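Local structure of luciferase-like monooxygenase (Streptomyces bottropensis, 4US5) at residues L81-S86 with D135-R140; F198-M203 with A302-A307; P219-S224 with G306-G311; V225-A230 with R327-A332. The protein probably acts as a flavin-dependent monooxygenase of the bacterial luciferase family, using molecular oxygen to oxidise an organic substrate. All blocks are in the same frame, centred on the assembly; numbering follows the deposited sequence. Where two conformers were deposited one is given.

Contact 1: residues L81-S86 with D135-R140; sequences LLSLYS and DDLWRR
In this TIM barrel the loop from strand 74-81 to helix 87-100 leaves the C-terminal end of a barrel strand, and its 3-10 turn, residues 82-84, leans on helix 134-147. Asp136 is the first helix residue to take part. Its CG is anti to the backbone N (chi1 -176°), and its OD2 accepts a hydrogen bond from a water at 2.5 Å; the same water is hydrogen-bonded to Ser83 OG at 2.9 Å, bridging the two segments. Leu137 follows with CG likewise anti to the backbone N, which lays CD1 against Leu82 CB at 3.9 Å and beside Ser83 OG. A turn further on, Arg140 aims directly at the loop. Its CB rests 3.8 Å from Leu82 CD2, and the chain then runs extended to NE, passing Ser83 CA. There NE donates an almost straight bond (170°) to Asp136 OD2 at 2.9 Å, a salt bridge within the helix that limits rotation of the guanidinium. NH1 forms a further salt bridge, with Asp125 of the second subunit. An alanine in place of Arg140 would remove the guanidinium and both its salt bridges, and would probably loosen the loop from the helix. Ser83 O sits over one guanidinium face, 3.6 Å above its plane, while at the edge NH1 approaches Tyr85 O to 2.7 Å, at too poor an angle for a hydrogen bond.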
loop_
_atom_site.group_PDB
_atom_site.type_symbol
_atom_site.label_atom_id
_atom_site.label_comp_id
_atom_site.label_asym_id
_atom_site.label_seq_id
_atom_site.Cartn_x
_atom_site.Cartn_y
_atom_site.Cartn_z
ATOM N N LEU B 81 -11.023 3.747 5.578
ATOM C CA LEU B 81 -11.944 4.890 5.794
ATOM C C LEU B 81 -12.310 5.555 4.456
ATOM O O LEU B 81 -11.719 6.552 4.021
ATOM C CB LEU B 81 -11.318 5.848 6.761
ATOM C CG LEU B 81 -10.907 5.227 8.080
ATOM C CD1 LEU B 81 -10.307 6.299 8.987
ATOM C CD2 LEU B 81 -12.010 4.454 8.791
ATOM N N LEU B 82 -13.265 4.935 3.781
ATOM C CA LEU B 82 -13.555 5.211 2.388
ATOM C C LEU B 82 -13.999 6.660 2.157
ATOM O O LEU B 82 -13.799 7.192 1.068
ATOM C CB LEU B 82 -14.611 4.244 1.870
ATOM C CG LEU B 82 -15.026 4.380 0.420
ATOM C CD1 LEU B 82 -13.874 4.236 -0.543
ATOM C CD2 LEU B 82 -16.117 3.338 0.103
ATOM N N SER B 83 -14.538 7.304 3.191
ATOM C CA SER B 83 -14.958 8.696 3.052
ATOM C C SER B 83 -13.811 9.616 2.760
ATOM O O SER B 83 -14.029 10.733 2.335
ATOM C CB SER B 83 -15.655 9.198 4.304
ATOM O OG SER B 83 -16.852 8.489 4.527
ATOM N N LEU B 84 -12.577 9.151 3.016
ATOM C CA LEU B 84 -11.405 9.979 2.838
ATOM C C LEU B 84 -10.790 9.876 1.455
ATOM O O LEU B 84 -9.880 10.629 1.146
ATOM C CB LEU B 84 -10.312 9.592 3.864
ATOM C CG LEU B 84 -10.655 9.630 5.322
ATOM C CD1 LEU B 84 -9.447 9.117 6.129
ATOM C CD2 LEU B 84 -11.029 11.040 5.747
ATOM N N TYR B 85 -11.227 8.898 0.661
ATOM C CA TYR B 85 -10.542 8.531 -0.545
ATOM C C TYR B 85 -11.453 8.465 -1.760
ATOM O O TYR B 85 -12.619 8.192 -1.643
ATOM C CB TYR B 85 -9.906 7.149 -0.361
ATOM C CG TYR B 85 -9.016 7.065 0.862
ATOM C CD1 TYR B 85 -7.873 7.856 0.956
ATOM C CD2 TYR B 85 -9.369 6.295 1.945
ATOM C CE1 TYR B 85 -7.092 7.843 2.081
ATOM C CE2 TYR B 85 -8.559 6.220 3.068
ATOM C CZ TYR B 85 -7.418 7.002 3.129
ATOM O OH TYR B 85 -6.610 6.905 4.227
ATOM N N SER B 86 -10.857 8.625 -2.934
ATOM C CA SER B 86 -11.533 8.264 -4.178
ATOM C C SER B 86 -11.847 6.783 -4.169
ATOM O O SER B 86 -10.963 5.984 -3.949
ATOM C CB SER B 86 -10.618 8.578 -5.361
ATOM O OG SER B 86 -11.058 7.916 -6.522
ATOM N N ASP B 135 -25.060 9.304 4.375
ATOM C CA ASP B 135 -25.387 8.769 3.061
ATOM C C ASP B 135 -24.230 8.842 2.063
ATOM O O ASP B 135 -24.200 8.068 1.115
ATOM C CB ASP B 135 -26.606 9.501 2.491
ATOM C CG ASP B 135 -27.871 9.222 3.273
ATOM O OD1 ASP B 135 -27.788 8.853 4.480
ATOM O OD2 ASP B 135 -28.955 9.388 2.674
ATOM N N ASP B 136 -23.296 9.769 2.257
ATOM C CA ASP B 136 -22.145 9.859 1.356
ATOM C C ASP B 136 -21.337 8.534 1.336
ATOM O O ASP B 136 -20.853 8.092 0.284
ATOM C CB ASP B 136 -21.232 10.995 1.764
ATOM C CG ASP B 136 -20.083 11.182 0.794
ATOM O OD1 ASP B 136 -20.354 11.319 -0.419
ATOM O OD2 ASP B 136 -18.914 11.161 1.234
ATOM N N LEU B 137 -21.141 7.937 2.501
ATOM C CA LEU B 137 -20.358 6.692 2.573
ATOM C C LEU B 137 -21.027 5.620 1.748
ATOM O O LEU B 137 -20.363 4.928 0.969
ATOM C CB LEU B 137 -20.169 6.243 4.010
ATOM C CG LEU B 137 -19.405 4.920 4.195
ATOM C CD1 LEU B 137 -18.046 4.984 3.511
ATOM C CD2 LEU B 137 -19.237 4.605 5.680
ATOM N N TRP B 138 -22.356 5.504 1.867
ATOM C CA TRP B 138 -23.067 4.436 1.154
ATOM C C TRP B 138 -23.035 4.651 -0.351
ATOM O O TRP B 138 -22.926 3.683 -1.118
ATOM C CB TRP B 138 -24.513 4.273 1.632
ATOM C CG TRP B 138 -24.705 4.330 3.127
ATOM C CD1 TRP B 138 -25.697 4.997 3.789
ATOM C CD2 TRP B 138 -23.883 3.722 4.143
ATOM N NE1 TRP B 138 -25.552 4.835 5.141
ATOM C CE2 TRP B 138 -24.444 4.063 5.389
ATOM C CE3 TRP B 138 -22.733 2.921 4.118
ATOM C CZ2 TRP B 138 -23.895 3.633 6.615
ATOM C CZ3 TRP B 138 -22.182 2.502 5.334
ATOM C CH2 TRP B 138 -22.771 2.860 6.570
ATOM N N ARG B 139 -23.037 5.907 -0.774
ATOM C CA ARG B 139 -22.818 6.249 -2.170
ATOM C C ARG B 139 -21.407 5.865 -2.664
ATOM O O ARG B 139 -21.246 5.327 -3.757
ATOM C CB ARG B 139 -22.997 7.742 -2.376
ATOM C CG ARG B 139 -23.038 8.180 -3.837
ATOM C CD ARG B 139 -22.917 9.684 -4.012
ATOM N NE ARG B 139 -24.060 10.426 -3.452
ATOM C CZ ARG B 139 -25.170 10.762 -4.131
ATOM N NH1 ARG B 139 -25.327 10.416 -5.408
ATOM N NH2 ARG B 139 -26.139 11.442 -3.525
ATOM N N ARG B 140 -20.401 6.183 -1.869
ATOM C CA ARG B 140 -19.006 5.803 -2.199
ATOM C C ARG B 140 -18.859 4.302 -2.283
ATOM O O ARG B 140 -18.174 3.770 -3.143
ATOM C CB ARG B 140 -18.054 6.335 -1.140
ATOM C CG ARG B 140 -17.749 7.786 -1.250
ATOM C CD ARG B 140 -17.036 8.294 -0.002
ATOM N NE ARG B 140 -16.847 9.713 -0.131
ATOM C CZ ARG B 140 -15.850 10.286 -0.768
ATOM N NH1 ARG B 140 -14.845 9.581 -1.235
ATOM N NH2 ARG B 140 -15.839 11.596 -0.892
HETATM O O HOH W 1 -18.644 10.571 3.604
#

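Contact 2: residues F198-M203 with A302-A307; sequences FTREAM and ADATGA
The buried half of this contact belongs to Met203, present as selenomethionine, and Thr305, where helix 199-209 meets the last turn of helix 291-305. Met203 points at the other helix and its chain bends at chi2 (-76°) and again at chi3 (-89°), curling round the threonine: Met203 CB and CE both lie 3.7 Å from Thr305 CB. CE also reaches Ala307 CB at 4.0 Å, just beyond the helix end, where Gly306 with its positive phi turns the chain away. Thr305 OG1 takes the crowded position between backbone N and carbonyl carbon (chi1 56°), in keeping with its hydrogen bond to Met301 O one turn back. That rotation leaves the methyl CG2 to meet Met203 CG at 3.9 Å and, more loosely, Thr199 CG2 at 4.1 Å.

Toward solvent the packing thins out. Arg200 leaves its helix with CG anti to the backbone N, bends at chi3, and brings NH2 to 3.7 Å from Ala304 CB, a single methyl set obliquely against the two terminal nitrogens. The charge itself is engaged elsewhere, in a salt bridge with Glu282. No hydrogen bond joins the two segments directly, but Arg207 spans them, donating from NE to Met203 O and from NH2 to Ala304 O. Beneath the pair lie Tyr190 of strand 188-191 and Pro221 and Leu223 of strand 221-229, so these are two outer helices lying side by side over barrel strands, as in a TIM barrel.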
loop_
_atom_site.group_PDB
_atom_site.type_symbol
_atom_site.label_atom_id
_atom_site.label_comp_id
_atom_site.label_asym_id
_atom_site.label_seq_id
_atom_site.Cartn_x
_atom_site.Cartn_y
_atom_site.Cartn_z
ATOM N N PHE B 198 -25.741 -1.480 21.754
ATOM C CA PHE B 198 -26.622 -1.829 20.644
ATOM C C PHE B 198 -26.276 -3.109 19.889
ATOM O O PHE B 198 -26.830 -3.378 18.836
ATOM C CB PHE B 198 -26.674 -0.654 19.661
ATOM C CG PHE B 198 -27.238 0.621 20.266
ATOM C CD1 PHE B 198 -28.510 0.633 20.803
ATOM C CD2 PHE B 198 -26.533 1.807 20.214
ATOM C CE1 PHE B 198 -29.047 1.791 21.343
ATOM C CE2 PHE B 198 -27.067 2.982 20.742
ATOM C CZ PHE B 198 -28.330 2.966 21.312
ATOM N N THR B 199 -25.363 -3.907 20.432
ATOM C CA THR B 199 -24.914 -5.098 19.731
ATOM C C THR B 199 -26.055 -6.026 19.334
ATOM O O THR B 199 -26.186 -6.410 18.174
ATOM C CB THR B 199 -23.907 -5.879 20.602
ATOM O OG1 THR B 199 -22.834 -4.996 20.977
ATOM C CG2 THR B 199 -23.346 -7.079 19.834
ATOM N N ARG B 200 -26.881 -6.407 20.301
ATOM C CA ARG B 200 -27.979 -7.311 20.011
ATOM C C ARG B 200 -28.926 -6.741 18.961
ATOM O O ARG B 200 -29.261 -7.420 17.974
ATOM C CB ARG B 200 -28.726 -7.671 21.304
ATOM C CG ARG B 200 -29.912 -8.600 21.066
ATOM C CD ARG B 200 -30.597 -8.904 22.365
ATOM N NE ARG B 200 -29.843 -9.826 23.229
ATOM C CZ ARG B 200 -29.834 -11.144 23.110
ATOM N NH1 ARG B 200 -30.470 -11.746 22.126
ATOM N NH2 ARG B 200 -29.179 -11.877 23.973
ATOM N N GLU B 201 -29.325 -5.502 19.122
ATOM C CA GLU B 201 -30.253 -4.873 18.171
ATOM C C GLU B 201 -29.656 -4.775 16.779
ATOM O O GLU B 201 -30.332 -5.058 15.774
ATOM C CB GLU B 201 -30.700 -3.476 18.650
ATOM C CG GLU B 201 -31.655 -2.775 17.698
ATOM C CD GLU B 201 -32.050 -1.361 18.108
ATOM O OE1 GLU B 201 -31.702 -0.910 19.216
ATOM O OE2 GLU B 201 -32.729 -0.699 17.306
ATOM N N ALA B 202 -28.397 -4.346 16.703
ATOM C CA ALA B 202 -27.722 -4.190 15.425
ATOM C C ALA B 202 -27.627 -5.497 14.663
ATOM O O ALA B 202 -27.948 -5.536 13.488
ATOM C CB ALA B 202 -26.335 -3.570 15.613
HETATM N N MSE B 203 -27.220 -6.564 15.332
HETATM C CA MSE B 203 -27.055 -7.839 14.694
HETATM C C MSE B 203 -28.421 -8.430 14.319
HETATM O O MSE B 203 -28.566 -9.062 13.279
HETATM C CB MSE B 203 -26.219 -8.769 15.549
HETATM C CG MSE B 203 -24.788 -8.196 15.750
HETATM SE SE MSE B 203 -23.724 -8.459 14.102
HETATM C CE MSE B 203 -23.015 -10.240 14.525
ATOM N N ALA B 302 -22.025 -14.972 20.379
ATOM C CA ALA B 302 -22.139 -15.464 19.002
ATOM C C ALA B 302 -23.510 -16.115 18.685
ATOM O O ALA B 302 -24.091 -15.858 17.636
ATOM C CB ALA B 302 -21.009 -16.410 18.684
ATOM N N ASP B 303 -24.010 -16.937 19.601
ATOM C CA ASP B 303 -25.315 -17.577 19.429
ATOM C C ASP B 303 -26.387 -16.520 19.291
ATOM O O ASP B 303 -27.247 -16.604 18.413
ATOM C CB ASP B 303 -25.655 -18.474 20.628
ATOM C CG ASP B 303 -24.861 -19.742 20.657
ATOM O OD1 ASP B 303 -24.256 -20.115 19.648
ATOM O OD2 ASP B 303 -24.810 -20.386 21.724
ATOM N N ALA B 304 -26.339 -15.512 20.170
ATOM C CA ALA B 304 -27.360 -14.482 20.187
ATOM C C ALA B 304 -27.373 -13.609 18.939
ATOM O O ALA B 304 -28.430 -13.172 18.499
ATOM C CB ALA B 304 -27.224 -13.622 21.429
ATOM N N THR B 305 -26.179 -13.334 18.389
ATOM C CA THR B 305 -26.052 -12.416 17.292
ATOM C C THR B 305 -26.036 -13.090 15.929
ATOM O O THR B 305 -26.094 -12.407 14.921
ATOM C CB THR B 305 -24.761 -11.590 17.439
ATOM O OG1 THR B 305 -23.637 -12.483 17.535
ATOM C CG2 THR B 305 -24.840 -10.704 18.705
ATOM N N GLY B 306 -25.920 -14.414 15.903
ATOM C CA GLY B 306 -25.768 -15.157 14.664
ATOM C C GLY B 306 -24.396 -14.979 14.042
ATOM O O GLY B 306 -24.222 -15.248 12.870
ATOM N N ALA B 307 -23.413 -14.576 14.841
ATOM C CA ALA B 307 -22.065 -14.343 14.323
ATOM C C ALA B 307 -21.428 -15.678 13.890
ATOM O O ALA B 307 -21.477 -16.647 14.620
ATOM C CB ALA B 307 -21.210 -13.667 15.366
#

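Contact 3: residues P219-S224 with G306-G311; sequences PRPILS and GAEELG
Three backbone hydrogen bonds stitch these parallel segments together. Glu308 N donates to Pro221 O at 2.9 Å, nearly along the C=O axis, before the 309-311 strand begins. Leu223 then uses both of its polar backbone atoms: its N donates to Glu309 O at 3.1 Å, and its O accepts from Gly311 N at 2.9 Å, the donor lying well above the carbonyl plane. The amide of Glu309 is buried without a partner. The two short strands run 37° apart.

The ionic part lies where the segments enter the sheet. Arg220 bends at chi2 and chi3 so that NE meets the syn lone pair of Glu308 OE1 at 2.9 Å, an almost straight bond (176°) with the two planar groups nearly coplanar. A water accepts from Arg220 NH2 and donates to Glu308 OE1 and Glu309 OE2, drawing the second glutamate into the network. An alanine in place of Glu308 would take away the carboxylate that NE and the water both bind, and would probably leave the Arg220 side chain less firmly oriented and its water-mediated link to Glu309 weaker.

Among apolar contacts, Leu223 CB lies 3.9 Å from Ala307 CB and 4.0 Å from Leu310 CD2. On the other face of the sheet Ile222 runs alongside Glu309, CD1 being 3.6 Å from OE1, an oxygen that is also hydrogen-bonded to Ser8.

Leu223 and Leu310 face helix 291-305, whereas Ile222 meets Trp44 of strand 42-45; on its other edge strand 221-229 is hydrogen-bonded to strand 188-191, through Tyr188 and Tyr190.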
loop_
_atom_site.group_PDB
_atom_site.type_symbol
_atom_site.label_atom_id
_atom_site.label_comp_id
_atom_site.label_asym_id
_atom_site.label_seq_id
_atom_site.Cartn_x
_atom_site.Cartn_y
_atom_site.Cartn_z
ATOM N N PRO B 219 -27.158 -13.428 5.071
ATOM C CA PRO B 219 -26.368 -12.573 5.967
ATOM C C PRO B 219 -25.039 -13.227 6.312
ATOM O O PRO B 219 -24.963 -14.441 6.458
ATOM C CB PRO B 219 -27.253 -12.446 7.213
ATOM C CG PRO B 219 -28.640 -12.769 6.740
ATOM C CD PRO B 219 -28.474 -13.765 5.647
ATOM N N ARG B 220 -23.984 -12.423 6.410
ATOM C CA ARG B 220 -22.676 -12.920 6.799
ATOM C C ARG B 220 -22.148 -12.026 7.939
ATOM O O ARG B 220 -21.434 -11.086 7.694
ATOM C CB ARG B 220 -21.733 -12.882 5.603
ATOM C CG ARG B 220 -22.185 -13.760 4.437
ATOM C CD ARG B 220 -21.751 -15.224 4.574
ATOM N NE ARG B 220 -20.424 -15.351 5.179
ATOM C CZ ARG B 220 -19.281 -15.093 4.544
ATOM N NH1 ARG B 220 -19.288 -14.674 3.285
ATOM N NH2 ARG B 220 -18.116 -15.245 5.178
ATOM N N PRO B 221 -22.575 -12.300 9.176
ATOM C CA PRO B 221 -22.216 -11.461 10.299
ATOM C C PRO B 221 -20.930 -11.904 11.013
ATOM O O PRO B 221 -20.754 -13.091 11.329
ATOM C CB PRO B 221 -23.448 -11.578 11.236
ATOM C CG PRO B 221 -24.336 -12.643 10.659
ATOM C CD PRO B 221 -23.573 -13.315 9.567
ATOM N N ILE B 222 -20.085 -10.927 11.318
ATOM C CA ILE B 222 -18.942 -11.091 12.198
ATOM C C ILE B 222 -19.160 -10.174 13.402
ATOM O O ILE B 222 -19.625 -9.039 13.244
ATOM C CB ILE B 222 -17.633 -10.658 11.464
ATOM C CG1 ILE B 222 -17.254 -11.733 10.455
ATOM C CG2 ILE B 222 -16.502 -10.405 12.445
ATOM C CD1 ILE B 222 -15.974 -11.438 9.687
ATOM N N LEU B 223 -18.783 -10.636 14.582
ATOM C CA LEU B 223 -18.772 -9.806 15.760
ATOM C C LEU B 223 -17.325 -9.476 16.165
ATOM O O LEU B 223 -16.551 -10.391 16.438
ATOM C CB LEU B 223 -19.453 -10.552 16.892
ATOM C CG LEU B 223 -19.870 -9.775 18.122
ATOM C CD1 LEU B 223 -20.873 -8.694 17.768
ATOM C CD2 LEU B 223 -20.440 -10.734 19.149
ATOM N N SER B 224 -16.961 -8.197 16.133
ATOM C CA SER B 224 -15.650 -7.768 16.593
ATOM C C SER B 224 -15.682 -7.488 18.064
ATOM O O SER B 224 -16.522 -6.707 18.546
ATOM C CB SER B 224 -15.138 -6.574 15.806
ATOM O OG SER B 224 -15.054 -6.937 14.449
ATOM N N GLY B 306 -25.920 -14.414 15.903
ATOM C CA GLY B 306 -25.768 -15.157 14.664
ATOM C C GLY B 306 -24.396 -14.979 14.042
ATOM O O GLY B 306 -24.222 -15.248 12.870
ATOM N N ALA B 307 -23.413 -14.576 14.841
ATOM C CA ALA B 307 -22.065 -14.343 14.323
ATOM C C ALA B 307 -21.428 -15.678 13.890
ATOM O O ALA B 307 -21.477 -16.647 14.620
ATOM C CB ALA B 307 -21.210 -13.667 15.366
ATOM N N GLU B 308 -20.873 -15.689 12.686
ATOM C CA GLU B 308 -20.145 -16.821 12.141
ATOM C C GLU B 308 -18.678 -16.850 12.632
ATOM O O GLU B 308 -18.054 -17.917 12.739
ATOM C CB GLU B 308 -20.143 -16.712 10.610
ATOM C CG GLU B 308 -21.531 -16.676 9.975
ATOM C CD GLU B 308 -21.483 -16.454 8.471
ATOM O OE1 GLU B 308 -20.389 -16.179 7.933
ATOM O OE2 GLU B 308 -22.541 -16.560 7.822
ATOM N N GLU B 309 -18.150 -15.656 12.912
ATOM C CA GLU B 309 -16.767 -15.490 13.342
ATOM C C GLU B 309 -16.708 -14.388 14.337
ATOM O O GLU B 309 -17.534 -13.467 14.326
ATOM C CB GLU B 309 -15.789 -15.053 12.208
ATOM C CG GLU B 309 -15.866 -15.822 10.960
ATOM C CD GLU B 309 -15.018 -15.240 9.847
ATOM O OE1 GLU B 309 -14.033 -14.463 10.070
ATOM O OE2 GLU B 309 -15.339 -15.621 8.717
ATOM N N LEU B 310 -15.670 -14.440 15.160
ATOM C CA LEU B 310 -15.352 -13.381 16.074
ATOM C C LEU B 310 -14.088 -12.750 15.551
ATOM O O LEU B 310 -13.070 -13.456 15.391
ATOM C CB LEU B 310 -15.126 -13.913 17.477
ATOM C CG LEU B 310 -16.309 -14.678 18.082
ATOM C CD1 LEU B 310 -15.938 -15.375 19.358
ATOM C CD2 LEU B 310 -17.480 -13.734 18.280
ATOM N N GLY B 311 -14.143 -11.445 15.330
ATOM C CA GLY B 311 -12.951 -10.634 15.013
ATOM C C GLY B 311 -12.285 -10.131 16.307
ATOM O O GLY B 311 -12.799 -9.254 17.005
HETATM O O HOH W 2 -17.741 -16.014 8.009
#

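Contact 4: residues V225-A230 with R327-A332; sequences VVVCCA and RLLAEA
Cys229 N is held by one hydrogen bond, to Ser325 OG, which ties the end of strand 221-229 to helix 319-332, the last helix of this TIM barrel. Between the two segments themselves there is no hydrogen bond; what joins them is a small apolar patch. The helix segment crosses the strand nearly at right angles (95°), its axis passing 9.2 Å away, and two consecutive residues, Leu328 and Leu329, point at the strand.

Leu329 has CG anti to the carbonyl carbon (chi1 -75°) and meets Val227 tip to tip: its CD1 stops 3.8 Å from Val227 CG1, and CD2 comes to 4.0 Å from the same methyl. That valine methyl is anti to its own backbone N, an orientation that carries it out from the strand into the fork of the leucine. Two residues on, Cys229 faces the same way, again with its side chain anti to the backbone N, and the sulfur SG lies against Leu328 CB at 3.9 Å. Its CB is also near Leu329 CG, so the cysteine touches both leucines.

Helix 291-305 completes the cluster: Leu298 packs on Val227, and Val294 on both Cys229 and Leu329. Cys228 turns the other way, onto Val239 and Tyr240 of helix 233-251. Where the strand gives out, Ala230 turns its methyl away from helix 319-332, and Leu328 CD1 presses on its backbone instead, 3.5 Å from Ala230 C.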
loop_
_atom_site.group_PDB
_atom_site.type_symbol
_atom_site.label_atom_id
_atom_site.label_comp_id
_atom_site.label_asym_id
_atom_site.label_seq_id
_atom_site.Cartn_x
_atom_site.Cartn_y
_atom_site.Cartn_z
ATOM N N VAL B 225 -14.756 -8.105 18.772
ATOM C CA VAL B 225 -14.712 -8.113 20.218
ATOM C C VAL B 225 -13.275 -7.931 20.667
ATOM O O VAL B 225 -12.367 -8.483 20.063
ATOM C CB VAL B 225 -15.231 -9.446 20.812
ATOM C CG1 VAL B 225 -16.749 -9.511 20.752
ATOM C CG2 VAL B 225 -14.612 -10.656 20.123
ATOM N N VAL B 226 -13.090 -7.178 21.747
ATOM C CA VAL B 226 -11.863 -7.191 22.485
ATOM C C VAL B 226 -11.865 -8.371 23.441
ATOM O O VAL B 226 -12.864 -8.634 24.175
ATOM C CB VAL B 226 -11.668 -5.892 23.272
ATOM C CG1 VAL B 226 -10.583 -6.029 24.307
ATOM C CG2 VAL B 226 -11.349 -4.762 22.346
ATOM N N VAL B 227 -10.778 -9.132 23.414
ATOM C CA VAL B 227 -10.625 -10.239 24.324
ATOM C C VAL B 227 -9.263 -10.168 24.972
ATOM O O VAL B 227 -8.261 -9.892 24.307
ATOM C CB VAL B 227 -10.749 -11.588 23.607
ATOM C CG1 VAL B 227 -10.621 -12.753 24.580
ATOM C CG2 VAL B 227 -12.044 -11.659 22.822
ATOM N N CYS B 228 -9.240 -10.415 26.274
ATOM C CA CYS B 228 -8.010 -10.525 27.028
ATOM C C CYS B 228 -8.033 -11.851 27.784
ATOM O O CYS B 228 -8.709 -11.991 28.819
ATOM C CB CYS B 228 -7.918 -9.334 27.989
ATOM S SG CYS B 228 -6.405 -9.281 28.944
ATOM N N CYS B 229 -7.368 -12.857 27.211
ATOM C CA CYS B 229 -7.405 -14.224 27.716
ATOM C C CYS B 229 -6.025 -14.634 28.276
ATOM O O CYS B 229 -4.972 -14.299 27.707
ATOM C CB CYS B 229 -7.847 -15.176 26.623
ATOM S SG CYS B 229 -7.971 -16.897 27.146
ATOM N N ALA B 230 -6.024 -15.302 29.424
ATOM C CA ALA B 230 -4.792 -15.860 29.998
ATOM C C ALA B 230 -5.177 -17.153 30.700
ATOM O O ALA B 230 -6.346 -17.494 30.743
ATOM C CB ALA B 230 -4.166 -14.917 30.971
ATOM N N ARG B 327 -3.228 -17.743 21.297
ATOM C CA ARG B 327 -2.981 -19.186 21.345
ATOM C C ARG B 327 -4.038 -19.899 22.186
ATOM O O ARG B 327 -4.601 -20.888 21.772
ATOM C CB ARG B 327 -1.625 -19.470 21.978
ATOM C CG ARG B 327 -0.485 -19.363 21.035
ATOM C CD ARG B 327 0.663 -20.264 21.516
ATOM N NE ARG B 327 1.905 -19.863 20.918
ATOM C CZ ARG B 327 2.375 -20.380 19.788
ATOM N NH1 ARG B 327 1.694 -21.332 19.156
ATOM N NH2 ARG B 327 3.532 -19.941 19.287
ATOM N N LEU B 328 -4.310 -19.355 23.346
ATOM C CA LEU B 328 -5.304 -19.957 24.267
ATOM C C LEU B 328 -6.695 -19.929 23.673
ATOM O O LEU B 328 -7.455 -20.907 23.777
ATOM C CB LEU B 328 -5.296 -19.238 25.609
ATOM C CG LEU B 328 -4.072 -19.399 26.474
ATOM C CD1 LEU B 328 -4.129 -18.414 27.623
ATOM C CD2 LEU B 328 -3.915 -20.848 26.983
ATOM N N LEU B 329 -7.025 -18.849 22.949
ATOM C CA LEU B 329 -8.311 -18.774 22.273
ATOM C C LEU B 329 -8.477 -19.815 21.150
ATOM O O LEU B 329 -9.542 -20.410 20.996
ATOM C CB LEU B 329 -8.557 -17.360 21.690
ATOM C CG LEU B 329 -8.919 -16.265 22.658
ATOM C CD1 LEU B 329 -8.836 -14.890 21.966
ATOM C CD2 LEU B 329 -10.316 -16.525 23.199
ATOM N N ALA B 330 -7.446 -19.991 20.338
ATOM C CA ALA B 330 -7.492 -20.973 19.298
ATOM C C ALA B 330 -7.790 -22.365 19.891
ATOM O O ALA B 330 -8.539 -23.145 19.300
ATOM C CB ALA B 330 -6.182 -21.015 18.537
ATOM N N GLU B 331 -7.131 -22.681 20.982
ATOM C CA GLU B 331 -7.310 -24.002 21.667
ATOM C C GLU B 331 -8.745 -24.089 22.252
ATOM O O GLU B 331 -9.459 -25.054 22.031
ATOM C CB GLU B 331 -6.271 -24.138 22.776
ATOM C CG GLU B 331 -6.325 -25.446 23.574
ATOM C CD GLU B 331 -5.351 -25.469 24.774
ATOM O OE1 GLU B 331 -4.906 -24.392 25.260
ATOM O OE2 GLU B 331 -5.044 -26.585 25.251
ATOM N N ALA B 332 -9.196 -23.018 22.880
ATOM C CA ALA B 332 -10.553 -23.015 23.443
ATOM C C ALA B 332 -11.650 -23.176 22.403
ATOM O O ALA B 332 -12.675 -23.813 22.666
ATOM C CB ALA B 332 -10.774 -21.750 24.253
#

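How the contacts relate
Contact 1 closes first along the chain and stands apart, its centre about 26 Å from that of contact 2 and about 34 Å from that of contact 4. The other three form a continuous region. Contacts 2 and 3 share Gly306 and Ala307 and touch directly, Met203 CE lying 3.6 Å from Pro221 CB, so outer helices and barrel strands meet there. Contacts 3 and 4 use successive parts of strand 221-229, linked by a probable hydrogen bond from Val225 N to Gly311 O. Together they set the last barrel strand, 309-313, and the helices before and after it against strand 221-229; the other edge of 309-313 pairs with the first strand, 6-11, closing the barrel.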